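PDB 4AT2: 3-ketosteroid-delta4-5alpha-dehydrogenase, which probably uses bound FAD to introduce a delta-4 double bond into 3-keto-5alpha-steroids during bacterial steroid catabolism. Local coordinates for residues A[78-83]-A[202-207]; A[84-89]-A[185-190]; A[145-150]-A[160-165]. All coordinates share one frame; numbering follows the deposited sequence.

In the fold
The chain leaves strand 67-70 and runs through 78-83 past the FAD diphosphate and flavin, then directly into 84-89, which holds the short strand 87-88. Segment 145-150 comes next, after helix 132-141, and contact 3 closes a short loop, with nine residues between its segments, onto 160-165. Contact 2 closes the longer excursion when strand 185-186 slots between strands 87-88 and 164-165 of a three-stranded antiparallel sheet. Helix 202-214 follows and closes the outermost loop in contact 1. The three are concentric: 3 within 2, and 2 within 1. Contacts 2 and 3 lie about 8 Å apart, centre to centre; M203 packs on P145, P188 and M190, tying the helix to both.

Contact 1 (A[78-83]-A[202-207]); sequences GATALA and YMLMKP. Unlike the reference sequence in segment 78-83: T80 (reference Ala). With FAD (flavin-adenine dinucleotide), chain D.
T80 and M205 pack side chain on side chain where the FAD-binding loop 78-83, in a fold with a probable Rossmann-type dinucleotide site, rests on the start of helix 202-214. T80, which differs from the reference alanine, has its CB 3.5 Å from FAD O1A, and there the side chain divides. The OG1 branch turns to the cofactor: it donates to the phosphate oxygen O1A at 2.6 Å and accepts from the ribityl hydroxyl O4' at 2.8 Å, while I51 N supplies a further bond. The other branch, CG2, stands anti to the backbone N (chi1 -58° for OG1) and meets M205, whose bent chain crosses it at about a right angle with CG and SD both against the methyl. One threonine thus holds the diphosphate with one arm and the helix with the other. Backbone amides complete the grip, A79 N on O2A and T80 N on O1A. Beside this, A81 CB comes to the edge of the Y202 ring, 4.4 Å from CD1; K206 CB lies over one face. Further along the loop, A83 CB lies 3.3 Å from FAD N5. The closest touch between the two segments is T80 CG2 to M205 CG, a tight 3.4 Å.

Contact 2 (A[84-89]-A[185-190]); sequences GGFIYL and GHVPQM. With FAD (flavin-adenine dinucleotide), chain D.
I87 and H186 are joined by two backbone hydrogen bonds, I87 N to H186 O at 2.8 Å and H186 N to I87 O at 3.0 Å, which make them an antiparallel hydrogen-bonded pair; Y88 and G185 form the adjoining non-hydrogen-bonded pair. Strand 185-186 is the middle strand of its small sheet, bonded on its other flank to 163-165.

Ring contacts flank this ladder. V187 CG2 sits over one face of the F86 ring, 4.1 Å from its centroid, and is brought there by a chi1 of -175° that sets CG1 anti to the backbone N and leaves CG2 beside it. The edge of the same ring receives G185 CA, 3.7 Å from F86 CD1; a CB on G185 would clash with F86 CD1. L89 CB lies over one face of the H186 imidazole, while the ring nitrogens bond elsewhere, ND1 to R184 O and NE2 to T93 OG1, which fixes the ring's rotation. Purely apolar packing is lighter: the I87 and P188 side chains cross at about a right angle, I87 CD1 4.1 Å from P188 CG.

Polar contacts with the flavin come from the backbone of 84-86. G84 N donates to FAD N5 at 3.1 Å. FAD O4 accepts from F86 N and, weakly, from G85 N, while flavin N3 donates to F86 O at 3.0 Å. F86 also presents its ring edge to O4, and its side chain comes within about 4 Å of the bound androstenedione.

The strand pairing of I87 with H186 begins directly after these donors. Amide donors at N5 and O4 would probably draw electron density toward these atoms and make N5 of the oxidised flavin a readier hydride acceptor.

Contact 3 (A[145-150]-A[160-165]); sequences PFKESF and FDDGLM
S149 and G163 meet through their backbones, on the tighter side of the contact. S149 O accepts from L164 N at 3.1 Å, in the carbonyl plane, and more weakly from G163 N, so one carbonyl serves two successive amides. S149 OG is modelled as donating to D162 OD1, at a doubtfully short 2.4 Å. G163 CA lies 3.3 Å from K147 O in a CA-H...O contact; a CB there would clash with that oxygen. F150 CA likewise points at L164 O, and the F150 ring, its CG anti to the backbone N (chi1 167°), swings along the strand so that CD1 comes obliquely within 3.4 Å of L164 O, with L164 CG and M165 CA as looser neighbours. F150 and L164 form a single bridge at the edge of the three-stranded antiparallel sheet, where strand 164-165 is outermost, and the side chains of F146 and L164 touch H186 of the central strand.

Toward solvent the contact is carried by polar groups and water. K147 extends its chain across D161 at about a right angle, and NZ makes a salt bridge with OD1 at 3.0 Å on the syn side, 23° out of the carboxylate plane. Cut back to an alanine, K147 would no longer reach D161, whose carboxylate would probably lose its charged mate and hold its bridging water less firmly. That water links NZ to D161 OD2, which also accepts from Q189 NE2; another joins K147 N to D161 O.

Contact 1 (A[78-83]-A[202-207])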
loop_
_atom_site.group_PDB
_atom_site.type_symbol
_atom_site.label_atom_id
_atom_site.label_comp_id
_atom_site.label_asym_id
_atom_site.label_seq_id
_atom_site.Cartn_x
_atom_site.Cartn_y
_atom_site.Cartn_z
ATOM N N GLY A 78 7.818 -19.574 18.187
ATOM C CA GLY A 78 7.801 -18.814 16.924
ATOM C C GLY A 78 8.642 -17.553 16.995
ATOM O O GLY A 78 9.662 -17.513 17.691
ATOM N N ALA A 79 8.214 -16.521 16.274
ATOM C CA ALA A 79 8.838 -15.197 16.344
ATOM C C ALA A 79 8.645 -14.577 17.722
ATOM O O ALA A 79 9.463 -13.772 18.169
ATOM C CB ALA A 79 8.251 -14.278 15.278
ATOM N N THR A 80 7.560 -14.947 18.400
ATOM C CA THR A 80 7.261 -14.354 19.702
ATOM C C THR A 80 8.400 -14.544 20.716
ATOM O O THR A 80 8.775 -13.602 21.418
ATOM C CB THR A 80 5.929 -14.891 20.273
ATOM O OG1 THR A 80 4.866 -14.608 19.344
ATOM C CG2 THR A 80 5.616 -14.241 21.612
ATOM N N ALA A 81 8.936 -15.762 20.792
ATOM C CA ALA A 81 9.987 -16.076 21.759
ATOM C C ALA A 81 11.298 -15.319 21.477
ATOM O O ALA A 81 12.166 -15.208 22.351
ATOM C CB ALA A 81 10.225 -17.587 21.803
ATOM N N LEU A 82 11.427 -14.786 20.261
ATOM C CA LEU A 82 12.614 -14.015 19.851
ATOM C C LEU A 82 12.413 -12.492 19.922
ATOM O O LEU A 82 13.364 -11.719 19.723
ATOM C CB LEU A 82 13.041 -14.424 18.435
ATOM C CG LEU A 82 13.094 -15.919 18.083
ATOM C CD1 LEU A 82 13.402 -16.122 16.609
ATOM C CD2 LEU A 82 14.108 -16.665 18.941
ATOM N N ALA A 83 11.187 -12.066 20.234
ATOM C CA ALA A 83 10.809 -10.650 20.253
ATOM C C ALA A 83 11.358 -9.900 21.462
ATOM O O ALA A 83 11.708 -10.514 22.473
ATOM C CB ALA A 83 9.289 -10.523 20.217
ATOM N N TYR A 202 10.147 -14.156 25.135
ATOM C CA TYR A 202 10.190 -15.476 25.766
ATOM C C TYR A 202 9.465 -15.502 27.116
ATOM O O TYR A 202 8.825 -16.498 27.456
ATOM C CB TYR A 202 11.639 -15.956 25.925
ATOM C CG TYR A 202 11.756 -17.281 26.633
ATOM C CD1 TYR A 202 11.567 -18.480 25.941
ATOM C CD2 TYR A 202 12.039 -17.338 27.997
ATOM C CE1 TYR A 202 11.674 -19.704 26.589
ATOM C CE2 TYR A 202 12.141 -18.555 28.653
ATOM C CZ TYR A 202 11.954 -19.729 27.943
ATOM O OH TYR A 202 12.054 -20.937 28.599
ATOM N N MET A 203 9.571 -14.417 27.884
ATOM C CA MET A 203 8.903 -14.359 29.188
ATOM C C MET A 203 7.433 -13.960 29.098
ATOM O O MET A 203 6.737 -13.916 30.114
ATOM C CB MET A 203 9.670 -13.494 30.204
ATOM C CG MET A 203 10.753 -14.259 30.962
ATOM S SD MET A 203 10.213 -15.817 31.713
ATOM C CE MET A 203 8.956 -15.224 32.847
ATOM N N LEU A 204 6.964 -13.671 27.884
ATOM C CA LEU A 204 5.535 -13.671 27.622
ATOM C C LEU A 204 5.098 -15.104 27.314
ATOM O O LEU A 204 4.135 -15.600 27.900
ATOM C CB LEU A 204 5.178 -12.731 26.469
ATOM C CG LEU A 204 3.748 -12.779 25.917
ATOM C CD1 LEU A 204 2.699 -12.470 26.983
ATOM C CD2 LEU A 204 3.617 -11.824 24.741
ATOM N N MET A 205 5.825 -15.768 26.413
ATOM C CA MET A 205 5.467 -17.117 25.961
ATOM C C MET A 205 5.492 -18.188 27.048
ATOM O O MET A 205 4.561 -18.985 27.152
ATOM C CB MET A 205 6.388 -17.577 24.826
ATOM C CG MET A 205 6.012 -17.080 23.449
ATOM S SD MET A 205 4.310 -17.438 22.948
ATOM C CE MET A 205 4.328 -19.203 22.726
ATOM N N LYS A 206 6.572 -18.228 27.829
ATOM C CA LYS A 206 6.796 -19.316 28.787
ATOM C C LYS A 206 5.653 -19.477 29.809
ATOM O O LYS A 206 5.111 -20.580 29.936
ATOM C CB LYS A 206 8.167 -19.171 29.471
ATOM C CG LYS A 206 8.503 -20.290 30.445
ATOM C CD LYS A 206 9.888 -20.062 31.026
ATOM C CE LYS A 206 10.387 -21.278 31.789
ATOM N NZ LYS A 206 10.199 -21.102 33.253
ATOM N N PRO A 207 5.267 -18.392 30.523
ATOM C CA PRO A 207 4.132 -18.540 31.456
ATOM C C PRO A 207 2.815 -18.948 30.785
ATOM O O PRO A 207 2.032 -19.688 31.380
ATOM C CB PRO A 207 3.982 -17.145 32.083
ATOM C CG PRO A 207 5.265 -16.442 31.814
ATOM C CD PRO A 207 5.836 -17.028 30.556
HETATM P PA FAD D . 4.632 -16.520 15.766
HETATM O O1A FAD D . 4.878 -16.110 17.165
HETATM O O2A FAD D . 5.759 -16.536 14.822
HETATM O O5B FAD D . 3.961 -17.974 15.792
HETATM C C5B FAD D . 3.553 -18.618 14.581
HETATM C C4B FAD D . 3.855 -20.121 14.701
HETATM O O4B FAD D . 3.269 -20.720 13.525
HETATM C C3B FAD D . 5.368 -20.364 14.618
HETATM O O3B FAD D . 5.779 -21.190 15.736
HETATM C C2B FAD D . 5.555 -21.070 13.271
HETATM O O2B FAD D . 6.640 -22.034 13.343
HETATM C C1B FAD D . 4.203 -21.756 13.084
HETATM N N9A FAD D . 3.871 -22.061 11.675
HETATM C C8A FAD D . 4.189 -21.379 10.568
HETATM N N7A FAD D . 3.670 -22.017 9.522
HETATM C C5A FAD D . 3.009 -23.102 9.974
HETATM C C6A FAD D . 2.307 -24.095 9.376
HETATM N N6A FAD D . 2.169 -24.084 8.050
HETATM N N1A FAD D . 1.741 -25.089 10.083
HETATM C C2A FAD D . 1.858 -25.113 11.465
HETATM N N3A FAD D . 2.585 -24.091 12.071
HETATM C C4A FAD D . 3.142 -23.115 11.307
HETATM N N1 FAD D . 6.274 -7.360 18.144
HETATM C C2 FAD D . 5.785 -6.799 19.310
HETATM O O2 FAD D . 4.589 -6.556 19.399
HETATM N N3 FAD D . 6.651 -6.517 20.376
HETATM C C4 FAD D . 8.020 -6.763 20.255
HETATM O O4 FAD D . 8.754 -6.488 21.208
HETATM C C4X FAD D . 8.515 -7.325 19.072
HETATM N N5 FAD D . 9.841 -7.557 18.911
HETATM C C5X FAD D . 10.315 -7.875 17.691
HETATM C C6 FAD D . 11.692 -7.867 17.446
HETATM C C7 FAD D . 12.195 -8.212 16.189
HETATM C C7M FAD D . 13.592 -8.187 16.001
HETATM C C8 FAD D . 11.308 -8.561 15.150
HETATM C C8M FAD D . 11.747 -8.926 13.861
HETATM C C9 FAD D . 9.934 -8.579 15.402
HETATM C C9A FAD D . 9.432 -8.215 16.661
HETATM N N10 FAD D . 8.098 -8.197 16.902
HETATM C C10 FAD D . 7.643 -7.622 18.024
HETATM C "C1'" FAD D . 7.111 -8.858 16.009
HETATM C "C2'" FAD D . 6.582 -10.137 16.676
HETATM O "O2'" FAD D . 7.731 -10.901 17.050
HETATM C "C3'" FAD D . 5.711 -10.950 15.705
HETATM O "O3'" FAD D . 4.947 -10.103 14.828
HETATM C "C4'" FAD D . 4.764 -11.862 16.502
HETATM O "O4'" FAD D . 5.559 -12.689 17.365
HETATM C "C5'" FAD D . 3.947 -12.749 15.559
HETATM O "O5'" FAD D . 3.021 -13.519 16.350
HETATM P P FAD D . 2.253 -14.776 15.694
HETATM O O1P FAD D . 1.468 -14.346 14.532
HETATM O O2P FAD D . 1.594 -15.528 16.813
HETATM O O3P FAD D . 3.488 -15.608 15.031
#

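Contact 2 (A[84-89]-A[185-190])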
loop_
_atom_site.group_PDB
_atom_site.type_symbol
_atom_site.label_atom_id
_atom_site.label_comp_id
_atom_site.label_asym_id
_atom_site.label_seq_id
_atom_site.Cartn_x
_atom_site.Cartn_y
_atom_site.Cartn_z
ATOM N N GLY A 84 11.393 -8.572 21.358
ATOM C CA GLY A 84 11.808 -7.680 22.460
ATOM C C GLY A 84 10.903 -7.781 23.680
ATOM O O GLY A 84 11.330 -7.549 24.824
ATOM N N GLY A 85 9.657 -8.158 23.435
ATOM C CA GLY A 85 8.706 -8.414 24.503
ATOM C C GLY A 85 7.727 -7.294 24.770
ATOM O O GLY A 85 6.912 -7.408 25.687
ATOM N N PHE A 86 7.776 -6.221 23.974
ATOM C CA PHE A 86 6.783 -5.148 24.122
ATOM C C PHE A 86 5.392 -5.706 23.877
ATOM O O PHE A 86 5.172 -6.477 22.935
ATOM C CB PHE A 86 6.999 -4.035 23.096
ATOM C CG PHE A 86 8.117 -3.101 23.422
ATOM C CD1 PHE A 86 7.911 -2.007 24.252
ATOM C CD2 PHE A 86 9.361 -3.273 22.832
ATOM C CE1 PHE A 86 8.946 -1.118 24.526
ATOM C CE2 PHE A 86 10.401 -2.388 23.099
ATOM C CZ PHE A 86 10.190 -1.312 23.951
ATOM N N ILE A 87 4.449 -5.285 24.713
ATOM C CA ILE A 87 3.036 -5.595 24.536
ATOM C C ILE A 87 2.322 -4.252 24.685
ATOM O O ILE A 87 2.454 -3.599 25.722
ATOM C CB ILE A 87 2.525 -6.592 25.605
ATOM C CG1 ILE A 87 3.495 -7.770 25.784
ATOM C CG2 ILE A 87 1.128 -7.088 25.227
ATOM C CD1 ILE A 87 3.138 -8.694 26.940
ATOM N N TYR A 88 1.629 -3.824 23.627
ATOM C CA TYR A 88 1.029 -2.497 23.571
ATOM C C TYR A 88 -0.282 -2.453 24.356
ATOM O O TYR A 88 -1.321 -2.877 23.871
ATOM C CB TYR A 88 0.826 -2.041 22.109
ATOM C CG TYR A 88 0.639 -0.549 22.023
ATOM C CD1 TYR A 88 1.746 0.295 21.903
ATOM C CD2 TYR A 88 -0.637 0.022 22.124
ATOM C CE1 TYR A 88 1.588 1.669 21.865
ATOM C CE2 TYR A 88 -0.807 1.404 22.081
ATOM C CZ TYR A 88 0.309 2.215 21.966
ATOM O OH TYR A 88 0.163 3.577 21.953
ATOM N N LEU A 89 -0.224 -1.939 25.582
ATOM C CA LEU A 89 -1.376 -1.960 26.484
ATOM C C LEU A 89 -1.536 -0.615 27.160
ATOM O O LEU A 89 -0.563 0.112 27.320
ATOM C CB LEU A 89 -1.193 -3.053 27.540
ATOM C CG LEU A 89 -0.965 -4.475 27.015
ATOM C CD1 LEU A 89 -0.578 -5.372 28.168
ATOM C CD2 LEU A 89 -2.209 -5.012 26.305
ATOM N N GLY A 185 4.181 0.718 26.133
ATOM C CA GLY A 185 5.033 -0.454 25.924
ATOM C C GLY A 185 5.240 -1.202 27.236
ATOM O O GLY A 185 6.089 -0.810 28.045
ATOM N N HIS A 186 4.461 -2.267 27.449
ATOM C CA HIS A 186 4.580 -3.112 28.652
ATOM C C HIS A 186 5.490 -4.266 28.352
ATOM O O HIS A 186 5.256 -4.992 27.395
ATOM C CB HIS A 186 3.210 -3.625 29.086
ATOM C CG HIS A 186 2.301 -2.550 29.637
ATOM N ND1 HIS A 186 1.875 -1.496 28.901
ATOM C CD2 HIS A 186 1.731 -2.410 30.894
ATOM C CE1 HIS A 186 1.067 -0.732 29.662
ATOM N NE2 HIS A 186 0.983 -1.296 30.882
ATOM N N VAL A 187 6.533 -4.450 29.156
ATOM C CA VAL A 187 7.592 -5.414 28.811
ATOM C C VAL A 187 7.762 -6.406 29.953
ATOM O O VAL A 187 8.026 -5.998 31.079
ATOM C CB VAL A 187 8.934 -4.692 28.525
ATOM C CG1 VAL A 187 10.007 -5.671 28.039
ATOM C CG2 VAL A 187 8.724 -3.587 27.493
ATOM N N PRO A 188 7.595 -7.708 29.678
ATOM C CA PRO A 188 7.747 -8.674 30.766
ATOM C C PRO A 188 9.140 -8.636 31.396
ATOM O O PRO A 188 10.124 -8.328 30.723
ATOM C CB PRO A 188 7.492 -10.017 30.076
ATOM C CG PRO A 188 6.556 -9.673 28.969
ATOM C CD PRO A 188 7.049 -8.348 28.463
ATOM N N GLN A 189 9.199 -8.950 32.685
ATOM C CA GLN A 189 10.433 -8.879 33.453
ATOM C C GLN A 189 11.299 -10.090 33.135
ATOM O O GLN A 189 10.872 -11.235 33.305
ATOM C CB GLN A 189 10.122 -8.815 34.952
ATOM C CG GLN A 189 11.327 -8.501 35.832
ATOM C CD GLN A 189 10.969 -8.410 37.306
ATOM O OE1 GLN A 189 9.875 -8.809 37.725
ATOM N NE2 GLN A 189 11.888 -7.876 38.102
ATOM N N MET A 190 12.512 -9.814 32.673
ATOM C CA MET A 190 13.445 -10.843 32.250
ATOM C C MET A 190 14.865 -10.290 32.282
ATOM O O MET A 190 15.097 -9.144 31.891
ATOM C CB MET A 190 13.096 -11.294 30.834
ATOM C CG MET A 190 13.903 -12.468 30.324
ATOM S SD MET A 190 13.331 -12.920 28.680
ATOM C CE MET A 190 14.683 -13.977 28.151
HETATM P PA FAD D . 4.632 -16.520 15.766
HETATM O O1A FAD D . 4.878 -16.110 17.165
HETATM O O2A FAD D . 5.759 -16.536 14.822
HETATM O O5B FAD D . 3.961 -17.974 15.792
HETATM C C5B FAD D . 3.553 -18.618 14.581
HETATM C C4B FAD D . 3.855 -20.121 14.701
HETATM O O4B FAD D . 3.269 -20.720 13.525
HETATM C C3B FAD D . 5.368 -20.364 14.618
HETATM O O3B FAD D . 5.779 -21.190 15.736
HETATM C C2B FAD D . 5.555 -21.070 13.271
HETATM O O2B FAD D . 6.640 -22.034 13.343
HETATM C C1B FAD D . 4.203 -21.756 13.084
HETATM N N9A FAD D . 3.871 -22.061 11.675
HETATM C C8A FAD D . 4.189 -21.379 10.568
HETATM N N7A FAD D . 3.670 -22.017 9.522
HETATM C C5A FAD D . 3.009 -23.102 9.974
HETATM C C6A FAD D . 2.307 -24.095 9.376
HETATM N N6A FAD D . 2.169 -24.084 8.050
HETATM N N1A FAD D . 1.741 -25.089 10.083
HETATM C C2A FAD D . 1.858 -25.113 11.465
HETATM N N3A FAD D . 2.585 -24.091 12.071
HETATM C C4A FAD D . 3.142 -23.115 11.307
HETATM N N1 FAD D . 6.274 -7.360 18.144
HETATM C C2 FAD D . 5.785 -6.799 19.310
HETATM O O2 FAD D . 4.589 -6.556 19.399
HETATM N N3 FAD D . 6.651 -6.517 20.376
HETATM C C4 FAD D . 8.020 -6.763 20.255
HETATM O O4 FAD D . 8.754 -6.488 21.208
HETATM C C4X FAD D . 8.515 -7.325 19.072
HETATM N N5 FAD D . 9.841 -7.557 18.911
HETATM C C5X FAD D . 10.315 -7.875 17.691
HETATM C C6 FAD D . 11.692 -7.867 17.446
HETATM C C7 FAD D . 12.195 -8.212 16.189
HETATM C C7M FAD D . 13.592 -8.187 16.001
HETATM C C8 FAD D . 11.308 -8.561 15.150
HETATM C C8M FAD D . 11.747 -8.926 13.861
HETATM C C9 FAD D . 9.934 -8.579 15.402
HETATM C C9A FAD D . 9.432 -8.215 16.661
HETATM N N10 FAD D . 8.098 -8.197 16.902
HETATM C C10 FAD D . 7.643 -7.622 18.024
HETATM C "C1'" FAD D . 7.111 -8.858 16.009
HETATM C "C2'" FAD D . 6.582 -10.137 16.676
HETATM O "O2'" FAD D . 7.731 -10.901 17.050
HETATM C "C3'" FAD D . 5.711 -10.950 15.705
HETATM O "O3'" FAD D . 4.947 -10.103 14.828
HETATM C "C4'" FAD D . 4.764 -11.862 16.502
HETATM O "O4'" FAD D . 5.559 -12.689 17.365
HETATM C "C5'" FAD D . 3.947 -12.749 15.559
HETATM O "O5'" FAD D . 3.021 -13.519 16.350
HETATM P P FAD D . 2.253 -14.776 15.694
HETATM O O1P FAD D . 1.468 -14.346 14.532
HETATM O O2P FAD D . 1.594 -15.528 16.813
HETATM O O3P FAD D . 3.488 -15.608 15.031
#

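Contact 3 (A[145-150]-A[160-165])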
loop_
_atom_site.group_PDB
_atom_site.type_symbol
_atom_site.label_atom_id
_atom_site.label_comp_id
_atom_site.label_asym_id
_atom_site.label_seq_id
_atom_site.Cartn_x
_atom_site.Cartn_y
_atom_site.Cartn_z
ATOM N N PRO A 145 5.313 -11.827 34.338
ATOM C CA PRO A 145 5.754 -10.851 35.332
ATOM C C PRO A 145 6.103 -9.492 34.712
ATOM O O PRO A 145 6.632 -9.438 33.603
ATOM C CB PRO A 145 7.018 -11.510 35.901
ATOM C CG PRO A 145 7.605 -12.241 34.731
ATOM C CD PRO A 145 6.445 -12.626 33.825
ATOM N N PHE A 146 5.790 -8.410 35.412
ATOM C CA PHE A 146 6.179 -7.070 34.968
ATOM C C PHE A 146 6.791 -6.311 36.135
ATOM O O PHE A 146 6.237 -6.299 37.244
ATOM C CB PHE A 146 4.989 -6.264 34.425
ATOM C CG PHE A 146 4.329 -6.863 33.213
ATOM C CD1 PHE A 146 3.287 -7.775 33.356
ATOM C CD2 PHE A 146 4.711 -6.481 31.928
ATOM C CE1 PHE A 146 2.656 -8.323 32.242
ATOM C CE2 PHE A 146 4.080 -7.021 30.811
ATOM C CZ PHE A 146 3.047 -7.942 30.967
ATOM N N LYS A 147 7.933 -5.679 35.890
ATOM C CA LYS A 147 8.535 -4.824 36.900
ATOM C C LYS A 147 7.846 -3.470 36.866
ATOM O O LYS A 147 7.700 -2.877 35.796
ATOM C CB LYS A 147 10.021 -4.648 36.640
ATOM C CG LYS A 147 10.737 -3.971 37.791
ATOM C CD LYS A 147 12.222 -3.920 37.511
ATOM C CE LYS A 147 12.947 -3.115 38.576
ATOM N NZ LYS A 147 14.415 -3.289 38.399
ATOM N N GLU A 148 7.430 -2.974 38.029
ATOM C CA GLU A 148 6.688 -1.715 38.086
ATOM C C GLU A 148 7.669 -0.534 38.087
ATOM O O GLU A 148 7.840 0.168 39.083
ATOM C CB GLU A 148 5.680 -1.717 39.260
ATOM C CG GLU A 148 4.627 -2.812 39.079
ATOM C CD GLU A 148 3.409 -2.706 39.994
ATOM O OE1 GLU A 148 3.577 -2.389 41.188
ATOM O OE2 GLU A 148 2.276 -2.970 39.499
ATOM N N SER A 149 8.342 -0.357 36.950
ATOM C CA SER A 149 9.306 0.721 36.754
ATOM C C SER A 149 9.314 1.114 35.284
ATOM O O SER A 149 9.026 0.286 34.394
ATOM C CB SER A 149 10.706 0.297 37.191
ATOM O OG SER A 149 11.094 -0.866 36.498
ATOM N N PHE A 150 9.653 2.377 35.049
ATOM C CA PHE A 150 9.571 3.000 33.736
ATOM C C PHE A 150 10.965 3.376 33.247
ATOM O O PHE A 150 11.765 3.930 34.003
ATOM C CB PHE A 150 8.673 4.251 33.839
ATOM C CG PHE A 150 8.732 5.171 32.646
ATOM C CD1 PHE A 150 8.042 4.868 31.473
ATOM C CD2 PHE A 150 9.430 6.377 32.716
ATOM C CE1 PHE A 150 8.078 5.726 30.383
ATOM C CE2 PHE A 150 9.454 7.246 31.628
ATOM C CZ PHE A 150 8.781 6.917 30.460
ATOM N N PHE A 160 17.433 -2.442 30.869
ATOM C CA PHE A 160 17.338 -3.274 32.059
ATOM C C PHE A 160 15.984 -3.989 32.077
ATOM O O PHE A 160 15.325 -4.113 31.038
ATOM C CB PHE A 160 17.591 -2.417 33.308
ATOM C CG PHE A 160 18.810 -1.530 33.196
ATOM C CD1 PHE A 160 20.090 -2.087 33.107
ATOM C CD2 PHE A 160 18.688 -0.140 33.171
ATOM C CE1 PHE A 160 21.216 -1.275 32.995
ATOM C CE2 PHE A 160 19.812 0.677 33.066
ATOM C CZ PHE A 160 21.075 0.108 32.977
ATOM N N ASP A 161 15.558 -4.465 33.240
ATOM C CA ASP A 161 14.337 -5.268 33.294
ATOM C C ASP A 161 13.087 -4.436 33.577
ATOM O O ASP A 161 12.120 -4.951 34.120
ATOM C CB ASP A 161 14.478 -6.432 34.300
ATOM C CG ASP A 161 14.694 -5.959 35.730
ATOM O OD1 ASP A 161 15.054 -4.781 35.925
ATOM O OD2 ASP A 161 14.507 -6.781 36.667
ATOM N N ASP A 162 13.111 -3.157 33.202
ATOM C CA ASP A 162 11.959 -2.278 33.423
ATOM C C ASP A 162 10.741 -2.719 32.625
ATOM O O ASP A 162 10.862 -3.321 31.550
ATOM C CB ASP A 162 12.324 -0.828 33.127
ATOM C CG ASP A 162 13.391 -0.317 34.067
ATOM O OD1 ASP A 162 13.152 -0.309 35.295
ATOM O OD2 ASP A 162 14.480 0.040 33.589
ATOM N N GLY A 163 9.563 -2.443 33.173
ATOM C CA GLY A 163 8.327 -2.947 32.592
ATOM C C GLY A 163 7.559 -1.996 31.697
ATOM O O GLY A 163 6.659 -2.419 30.980
ATOM N N LEU A 164 7.894 -0.708 31.731
ATOM C CA LEU A 164 7.119 0.270 30.959
ATOM C C LEU A 164 8.020 1.255 30.223
ATOM O O LEU A 164 9.024 1.726 30.769
ATOM C CB LEU A 164 6.119 1.005 31.878
ATOM C CG LEU A 164 5.064 1.931 31.253
ATOM C CD1 LEU A 164 4.023 1.149 30.460
ATOM C CD2 LEU A 164 4.381 2.721 32.362
ATOM N N MET A 165 7.660 1.547 28.975
ATOM C CA MET A 165 8.463 2.433 28.127
ATOM C C MET A 165 7.569 2.978 27.025
ATOM O O MET A 165 6.652 2.289 26.586
ATOM C CB MET A 165 9.626 1.632 27.528
ATOM C CG MET A 165 10.641 2.443 26.746
ATOM S SD MET A 165 12.021 1.378 26.252
ATOM C CE MET A 165 12.810 2.423 25.035
HETATM O O HOH W 1 9.434 -5.874 33.469
HETATM O O HOH W 2 15.372 -5.771 39.008
#